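Local coordinates for protein ribose-phosphate pyrophosphokinase (Mycobacterium smegmatis, PDB 5MP7) that probably makes phosphoribosyl pyrophosphate (PRPP) by transferring the pyrophosphoryl group of ATP to the 1-hydroxyl of ribose 5-phosphate, with magnesium as cofactor, at residues L12-A16 and F52-V56; S66-N72 and L97-Y102; V133-L137 and A258-V262. One frame throughout, in Å; residues are numbered along the deposited sequence.

Contact 1: L12-A16 and F52-V56; sequences LMLFA and FDESV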
loop_
_atom_site.group_PDB
_atom_site.type_symbol
_atom_site.label_atom_id
_atom_site.label_comp_id
_atom_site.label_asym_id
_atom_site.label_seq_id
_atom_site.Cartn_x
_atom_site.Cartn_y
_atom_site.Cartn_z
ATOM N N LEU A 12 -60.590 23.368 25.925
ATOM C CA LEU A 12 -60.495 22.864 24.558
ATOM C C LEU A 12 -59.087 23.070 24.039
ATOM O O LEU A 12 -58.597 24.184 24.019
ATOM C CB LEU A 12 -61.505 23.593 23.660
ATOM C CG LEU A 12 -61.923 22.929 22.341
ATOM C CD1 LEU A 12 -63.047 23.686 21.666
ATOM C CD2 LEU A 12 -60.779 22.846 21.347
ATOM N N MET A 13 -58.448 22.009 23.593
ATOM C CA MET A 13 -57.147 22.118 22.963
ATOM C C MET A 13 -57.114 21.406 21.636
ATOM O O MET A 13 -57.524 20.276 21.488
ATOM C CB MET A 13 -56.052 21.574 23.857
ATOM C CG MET A 13 -55.686 22.554 24.929
ATOM S SD MET A 13 -54.436 21.886 26.047
ATOM C CE MET A 13 -52.937 22.438 25.232
ATOM N N LEU A 14 -56.551 22.090 20.675
ATOM C CA LEU A 14 -56.512 21.648 19.322
ATOM C C LEU A 14 -55.053 21.333 18.997
ATOM O O LEU A 14 -54.172 22.153 19.155
ATOM C CB LEU A 14 -57.119 22.753 18.458
ATOM C CG LEU A 14 -57.076 22.525 16.944
ATOM C CD1 LEU A 14 -57.989 21.380 16.455
ATOM C CD2 LEU A 14 -57.463 23.834 16.285
ATOM N N PHE A 15 -54.817 20.135 18.504
ATOM C CA PHE A 15 -53.505 19.677 18.091
ATOM C C PHE A 15 -53.572 19.348 16.598
ATOM O O PHE A 15 -54.602 18.912 16.107
ATOM C CB PHE A 15 -53.155 18.419 18.847
ATOM C CG PHE A 15 -53.168 18.606 20.317
ATOM C CD1 PHE A 15 -54.340 18.513 21.046
ATOM C CD2 PHE A 15 -51.990 18.913 20.977
ATOM C CE1 PHE A 15 -54.317 18.740 22.414
ATOM C CE2 PHE A 15 -51.960 19.134 22.329
ATOM C CZ PHE A 15 -53.112 19.072 23.051
ATOM N N ALA A 16 -52.479 19.533 15.888
ATOM C CA ALA A 16 -52.467 19.291 14.465
ATOM C C ALA A 16 -51.169 18.664 14.054
ATOM O O ALA A 16 -50.107 19.035 14.532
ATOM C CB ALA A 16 -52.674 20.578 13.707
ATOM N N PHE A 52 -44.959 18.056 23.155
ATOM C CA PHE A 52 -45.863 19.179 23.354
ATOM C C PHE A 52 -45.147 20.252 24.146
ATOM O O PHE A 52 -44.491 19.960 25.130
ATOM C CB PHE A 52 -47.150 18.764 24.033
ATOM C CG PHE A 52 -47.935 17.779 23.231
ATOM C CD1 PHE A 52 -48.318 18.073 21.931
ATOM C CD2 PHE A 52 -48.297 16.550 23.776
ATOM C CE1 PHE A 52 -49.035 17.163 21.189
ATOM C CE2 PHE A 52 -49.019 15.635 23.031
ATOM C CZ PHE A 52 -49.374 15.933 21.734
ATOM N N ASP A 53 -45.298 21.500 23.717
ATOM C CA ASP A 53 -44.546 22.600 24.314
ATOM C C ASP A 53 -45.363 23.463 25.265
ATOM O O ASP A 53 -44.911 24.514 25.678
ATOM C CB ASP A 53 -43.862 23.388 23.208
ATOM C CG ASP A 53 -42.760 22.559 22.502
ATOM O OD1 ASP A 53 -42.085 21.716 23.147
ATOM O OD2 ASP A 53 -42.574 22.740 21.291
ATOM N N GLU A 54 -46.539 22.984 25.658
ATOM C CA GLU A 54 -47.300 23.556 26.770
ATOM C C GLU A 54 -48.058 22.429 27.447
ATOM O O GLU A 54 -48.077 21.295 26.923
ATOM C CB GLU A 54 -48.251 24.667 26.289
ATOM C CG GLU A 54 -48.974 24.372 24.981
ATOM C CD GLU A 54 -49.899 25.508 24.518
ATOM O OE1 GLU A 54 -50.876 25.811 25.237
ATOM O OE2 GLU A 54 -49.664 26.082 23.415
ATOM N N SER A 55 -48.663 22.713 28.607
ATOM C CA SER A 55 -49.349 21.671 29.383
ATOM C C SER A 55 -50.587 21.154 28.671
ATOM O O SER A 55 -51.302 21.932 28.050
ATOM C CB SER A 55 -49.752 22.140 30.787
ATOM O OG SER A 55 -50.067 20.997 31.614
ATOM N N VAL A 56 -50.817 19.845 28.741
ATOM C CA VAL A 56 -52.017 19.237 28.160
ATOM C C VAL A 56 -52.880 18.508 29.174
ATOM O O VAL A 56 -53.919 17.967 28.847
ATOM C CB VAL A 56 -51.644 18.288 27.018
ATOM C CG1 VAL A 56 -50.861 19.032 25.953
ATOM C CG2 VAL A 56 -50.832 17.106 27.511
#
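This is apolar side-chain packing between an edge strand (within this chain) of the N-terminal parallel sheet, in the PRTase-like alpha/beta half of the subunit, and the loop that leads from strand 48-52 to strand 60-64. Strand 12-16 alternates regularly: Met13 and Phe15 point toward the loop, while Leu14 and Ala16 pack against helix 21-31 on the other side. The backbones stay well apart, with 7.9 Å between Met13 CA and Val56 CA, so the strand makes the contact through side chains reaching across. Phe15 and Phe52 form an offset edge-to-face pair, the edge of Phe15 directed at the face of Phe52, with centroids 5.0 Å apart and planes at 62°. Leu85 of helix 71-87 touches both rings. Val56 sits at the edge of Phe15, its CG1 3.7 Å from Phe15 CZ. The Phe52 carbonyl bonds weakly to Arg112 of a second subunit. Two residues before Phe15, the Met13 side chain ends against the loop backbone, Met13 CE lying 3.3 Å from the carbonyl Ser55 O.

Contact 2: S66-N72 and L97-Y102; sequences SHPAPLN and LPFYPY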
loop_
_atom_site.group_PDB
_atom_site.type_symbol
_atom_site.label_atom_id
_atom_site.label_comp_id
_atom_site.label_asym_id
_atom_site.label_seq_id
_atom_site.Cartn_x
_atom_site.Cartn_y
_atom_site.Cartn_z
ATOM N N SER A 66 -54.807 15.197 8.516
ATOM C CA SER A 66 -55.155 14.735 7.187
ATOM C C SER A 66 -54.120 13.685 6.708
ATOM O O SER A 66 -53.054 13.586 7.266
ATOM C CB SER A 66 -55.188 15.921 6.271
ATOM O OG SER A 66 -55.846 15.584 5.092
ATOM N N HIS A 67 -54.443 12.888 5.694
ATOM C CA HIS A 67 -53.631 11.724 5.324
ATOM C C HIS A 67 -53.369 11.669 3.839
ATOM O O HIS A 67 -53.755 10.710 3.157
ATOM C CB HIS A 67 -54.298 10.430 5.790
ATOM C CG HIS A 67 -54.301 10.282 7.265
ATOM N ND1 HIS A 67 -55.312 10.770 8.053
ATOM C CD2 HIS A 67 -53.394 9.744 8.105
ATOM C CE1 HIS A 67 -55.026 10.553 9.318
ATOM N NE2 HIS A 67 -53.870 9.920 9.378
ATOM N N PRO A 68 -52.696 12.692 3.308
ATOM C CA PRO A 68 -52.230 12.602 1.940
ATOM C C PRO A 68 -50.994 11.684 1.823
ATOM O O PRO A 68 -50.441 11.252 2.823
ATOM C CB PRO A 68 -51.843 14.032 1.643
ATOM C CG PRO A 68 -51.332 14.540 2.960
ATOM C CD PRO A 68 -52.293 13.947 3.950
ATOM N N ALA A 69 -50.540 11.457 0.599
ATOM C CA ALA A 69 -49.287 10.741 0.335
ATOM C C ALA A 69 -48.099 11.507 0.926
ATOM O O ALA A 69 -48.072 12.730 0.820
ATOM C CB ALA A 69 -49.095 10.584 -1.159
ATOM N N PRO A 70 -47.136 10.847 1.575
ATOM C CA PRO A 70 -47.152 9.418 1.954
ATOM C C PRO A 70 -47.946 9.127 3.252
ATOM O O PRO A 70 -47.614 9.628 4.342
ATOM C CB PRO A 70 -45.671 9.123 2.191
ATOM C CG PRO A 70 -45.095 10.423 2.676
ATOM C CD PRO A 70 -45.907 11.529 2.033
ATOM N N LEU A 71 -48.953 8.285 3.143
ATOM C CA LEU A 71 -50.057 8.226 4.138
ATOM C C LEU A 71 -49.730 7.562 5.493
ATOM O O LEU A 71 -50.186 7.990 6.536
ATOM C CB LEU A 71 -51.237 7.546 3.444
ATOM C CG LEU A 71 -52.429 7.002 4.169
ATOM C CD1 LEU A 71 -53.643 7.080 3.253
ATOM C CD2 LEU A 71 -52.176 5.577 4.579
ATOM N N ASN A 72 -48.893 6.537 5.467
ATOM C CA ASN A 72 -48.562 5.778 6.663
ATOM C C ASN A 72 -47.769 6.565 7.708
ATOM O O ASN A 72 -47.940 6.362 8.912
ATOM C CB ASN A 72 -47.816 4.524 6.263
ATOM C CG ASN A 72 -48.642 3.663 5.338
ATOM O OD1 ASN A 72 -49.747 3.203 5.720
ATOM N ND2 ASN A 72 -48.151 3.456 4.110
ATOM N N LEU A 97 -60.091 12.602 11.434
ATOM C CA LEU A 97 -59.449 12.114 10.223
ATOM C C LEU A 97 -60.319 12.492 9.037
ATOM O O LEU A 97 -61.172 11.731 8.680
ATOM C CB LEU A 97 -59.297 10.614 10.290
ATOM C CG LEU A 97 -58.353 10.143 11.399
ATOM C CD1 LEU A 97 -59.138 9.891 12.654
ATOM C CD2 LEU A 97 -57.655 8.846 11.011
ATOM N N PRO A 98 -60.133 13.690 8.457
ATOM C CA PRO A 98 -61.079 14.154 7.448
ATOM C C PRO A 98 -61.188 13.175 6.287
ATOM O O PRO A 98 -62.279 12.933 5.809
ATOM C CB PRO A 98 -60.488 15.484 7.006
ATOM C CG PRO A 98 -59.689 15.956 8.160
ATOM C CD PRO A 98 -59.119 14.719 8.775
ATOM N N PHE A 99 -60.073 12.605 5.857
ATOM C CA PHE A 99 -60.065 11.483 4.926
ATOM C C PHE A 99 -59.586 10.247 5.698
ATOM O O PHE A 99 -58.456 10.211 6.199
ATOM C CB PHE A 99 -59.140 11.828 3.773
ATOM C CG PHE A 99 -58.858 10.692 2.820
ATOM C CD1 PHE A 99 -59.707 10.459 1.756
ATOM C CD2 PHE A 99 -57.714 9.913 2.957
ATOM C CE1 PHE A 99 -59.448 9.454 0.845
ATOM C CE2 PHE A 99 -57.446 8.906 2.059
ATOM C CZ PHE A 99 -58.322 8.665 1.004
ATOM N N TYR A 100 -60.465 9.264 5.850
ATOM C CA TYR A 100 -60.177 8.084 6.670
ATOM C C TYR A 100 -59.253 7.141 5.906
ATOM O O TYR A 100 -59.613 6.624 4.857
ATOM C CB TYR A 100 -61.476 7.405 7.039
ATOM C CG TYR A 100 -61.368 6.330 8.076
ATOM C CD1 TYR A 100 -60.953 5.038 7.742
ATOM C CD2 TYR A 100 -61.776 6.553 9.384
ATOM C CE1 TYR A 100 -60.919 4.018 8.683
ATOM C CE2 TYR A 100 -61.737 5.529 10.353
ATOM C CZ TYR A 100 -61.325 4.265 9.983
ATOM O OH TYR A 100 -61.273 3.245 10.880
ATOM N N PRO A 101 -58.041 6.952 6.388
ATOM C CA PRO A 101 -57.116 6.076 5.684
ATOM C C PRO A 101 -57.537 4.606 5.705
ATOM O O PRO A 101 -58.040 4.135 6.726
ATOM C CB PRO A 101 -55.799 6.233 6.474
ATOM C CG PRO A 101 -56.162 6.825 7.776
ATOM C CD PRO A 101 -57.571 7.299 7.733
ATOM N N TYR A 102 -57.292 3.929 4.576
ATOM C CA TYR A 102 -57.616 2.560 4.331
ATOM C C TYR A 102 -59.108 2.299 4.234
ATOM O O TYR A 102 -59.535 1.149 4.315
ATOM C CB TYR A 102 -56.950 1.642 5.376
ATOM C CG TYR A 102 -55.496 1.578 5.191
ATOM C CD1 TYR A 102 -54.963 0.747 4.254
ATOM C CD2 TYR A 102 -54.640 2.394 5.930
ATOM C CE1 TYR A 102 -53.602 0.667 4.066
ATOM C CE2 TYR A 102 -53.276 2.338 5.761
ATOM C CZ TYR A 102 -52.760 1.465 4.820
ATOM O OH TYR A 102 -51.424 1.453 4.554
#
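Two loops at the C-terminal ends of neighbouring parallel strands meet here: residues 66-72 run from strand 60-64 into helix 71-87, and residues 97-102 leave strand 92-97. Most of the contact is apolar. His67 is central to it, with Pro101 CG sitting over one face of its imidazole in a CH-pi contact, 3.9 Å from the ring centroid and 7° off the normal, while His67 CE1 lies 3.6 Å from Leu97 CD2. Leu71 wedges between three residues of the other loop: Leu71 CD1 is 4.0 Å from Pro101 CB and 4.4 Å from Phe99 CE2, at the edge of that ring, and Leu71 CD2 is 3.6 Å from Tyr102 CE2. Closer to the sheet, Ser66 CA packs on Pro98 CD at 4.3 Å. The Ser66 hydroxyl is bonded to Thr284 O in the C-terminal half.

The polar part is one hydrogen bond, from Tyr102 OH to Asn72 OD1 at 2.7 Å, which ties the loop to the first turn of helix 71-87. Both residues also face a second subunit: Tyr102 OH bonds Ile48 N of that subunit, the backbone Tyr102 N bonds its Glu47 OE2, and Asn72 ND2 makes a weak bond to its Gly46. Gly46 and Glu47 are predicted ATP-binding residues, as is Gln105, about 5 Å from Tyr102 between side chains. The chemistry thus implies a mainly apolar core of Leu71, Phe99, Pro101 and the His67 ring joining the two loops, with a polar end beside the predicted ATP-binding residues, where two subunits meet.

Contact 3: V133-L137 and A258-V262; sequences VSVDL and ATHGV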
loop_
_atom_site.group_PDB
_atom_site.type_symbol
_atom_site.label_atom_id
_atom_site.label_comp_id
_atom_site.label_asym_id
_atom_site.label_seq_id
_atom_site.Cartn_x
_atom_site.Cartn_y
_atom_site.Cartn_z
ATOM N N VAL A 133 -63.859 11.383 14.386
ATOM C CA VAL A 133 -64.655 12.260 13.537
ATOM C C VAL A 133 -64.079 12.152 12.125
ATOM O O VAL A 133 -62.865 12.306 11.919
ATOM C CB VAL A 133 -64.519 13.694 13.958
ATOM C CG1 VAL A 133 -65.191 14.610 12.966
ATOM C CG2 VAL A 133 -65.122 13.882 15.336
ATOM N N SER A 134 -64.946 11.893 11.152
ATOM C CA SER A 134 -64.519 11.758 9.768
ATOM C C SER A 134 -65.539 12.344 8.827
ATOM O O SER A 134 -66.687 12.593 9.207
ATOM C CB SER A 134 -64.277 10.290 9.492
ATOM O OG SER A 134 -63.363 10.113 8.432
ATOM N N VAL A 135 -65.134 12.571 7.588
ATOM C CA VAL A 135 -66.030 13.152 6.607
ATOM C C VAL A 135 -66.192 12.163 5.477
ATOM O O VAL A 135 -65.197 11.750 4.889
ATOM C CB VAL A 135 -65.471 14.475 6.029
ATOM C CG1 VAL A 135 -66.478 15.118 5.063
ATOM C CG2 VAL A 135 -65.122 15.454 7.152
ATOM N N ASP A 136 -67.438 11.868 5.121
ATOM C CA ASP A 136 -67.773 11.041 3.963
ATOM C C ASP A 136 -66.941 9.769 3.796
ATOM O O ASP A 136 -66.169 9.582 2.833
ATOM C CB ASP A 136 -67.833 11.864 2.669
ATOM C CG ASP A 136 -69.109 12.740 2.575
ATOM O OD1 ASP A 136 -70.236 12.272 2.913
ATOM O OD2 ASP A 136 -68.994 13.924 2.181
ATOM N N LEU A 137 -67.115 8.893 4.776
ATOM C CA LEU A 137 -66.563 7.561 4.731
ATOM C C LEU A 137 -66.942 6.834 3.437
ATOM O O LEU A 137 -68.034 6.998 2.909
ATOM C CB LEU A 137 -67.035 6.773 5.939
ATOM C CG LEU A 137 -66.623 7.372 7.270
ATOM C CD1 LEU A 137 -67.443 6.787 8.395
ATOM C CD2 LEU A 137 -65.139 7.169 7.505
ATOM N N ALA A 258 -66.935 15.541 -5.896
ATOM C CA ALA A 258 -66.440 14.535 -4.972
ATOM C C ALA A 258 -65.967 15.198 -3.704
ATOM O O ALA A 258 -65.534 16.338 -3.735
ATOM C CB ALA A 258 -65.290 13.761 -5.585
ATOM N N THR A 259 -66.049 14.499 -2.582
ATOM C CA THR A 259 -65.563 15.063 -1.349
ATOM C C THR A 259 -64.057 15.106 -1.297
ATOM O O THR A 259 -63.492 16.143 -0.955
ATOM C CB THR A 259 -66.087 14.275 -0.173
ATOM O OG1 THR A 259 -67.510 14.340 -0.212
ATOM C CG2 THR A 259 -65.650 14.867 1.116
ATOM N N HIS A 260 -63.402 14.002 -1.593
ATOM C CA HIS A 260 -61.973 13.921 -1.378
ATOM C C HIS A 260 -61.192 13.989 -2.666
ATOM O O HIS A 260 -61.378 13.150 -3.537
ATOM C CB HIS A 260 -61.626 12.603 -0.686
ATOM C CG HIS A 260 -62.419 12.356 0.548
ATOM N ND1 HIS A 260 -62.224 13.079 1.703
ATOM C CD2 HIS A 260 -63.400 11.461 0.811
ATOM C CE1 HIS A 260 -63.062 12.646 2.631
ATOM N NE2 HIS A 260 -63.790 11.666 2.111
ATOM N N GLY A 261 -60.310 14.973 -2.770
ATOM C CA GLY A 261 -59.455 15.123 -3.905
ATOM C C GLY A 261 -58.135 14.535 -3.506
ATOM O O GLY A 261 -57.346 15.207 -2.888
ATOM N N VAL A 262 -57.899 13.284 -3.871
ATOM C CA VAL A 262 -56.614 12.631 -3.641
ATOM C C VAL A 262 -55.738 13.057 -4.790
ATOM O O VAL A 262 -54.589 13.409 -4.604
ATOM C CB VAL A 262 -56.745 11.106 -3.612
ATOM C CG1 VAL A 262 -55.408 10.442 -3.350
ATOM C CG2 VAL A 262 -57.786 10.663 -2.573
#
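His260 reaches across to the end of strand 131-135 and donates through NE2 to two backbone carbonyls. The bond from His260 NE2 to Asp136 O, 3.2 Å long, has the better geometry, with an N-H...O angle of 156°; the one to Val135 O, at 3.1 Å, is weak because its angle is only 121°. Both oxygens lie near the plane of the imidazole, as an N-H donor needs. The other ring nitrogen, ND1, is hydrogen-bonded to Thr284 OG1, so both nitrogens are engaged. The contact bridges the two PRTase-like alpha/beta halves of the subunit: 131-135 belongs to the N-terminal parallel sheet, and the chain turns a corner at Thr259 on leaving strand 253-258 of the C-terminal sheet. At this corner Thr259 OG1 donates to Asp136 OD2 at 2.8 Å, and the same carboxylate oxygen also accepts from Ala155 N. Beside this bond, Val135 CG1 and Thr259 CG2 touch at 4.0 Å.

In the fold
Contacts 2 and 3 adjoin, their centres about 10 Å apart. Leu97 and residues 133-134 join them as strand neighbours, through Leu97 N to Val133 O (2.8 Å) and Leu97 O to Ser134 OG (2.7 Å), both probable hydrogen bonds, and the rings of Phe99 and His260 meet edge-to-face, with Phe99 CD1 3.5 Å from His260 CG. The pair lies near predicted substrate and metal sites: the side chain of Phe99 is about 7 Å from that of Asp234, a predicted ribose 5-phosphate-binding residue, and that of His260 about 7 Å from that of His138, a predicted magnesium ligand. Contact 1, its centre about 21 Å from that of contact 2 and 25 Å from that of contact 3, stands apart, though like contact 2 it touches a second subunit.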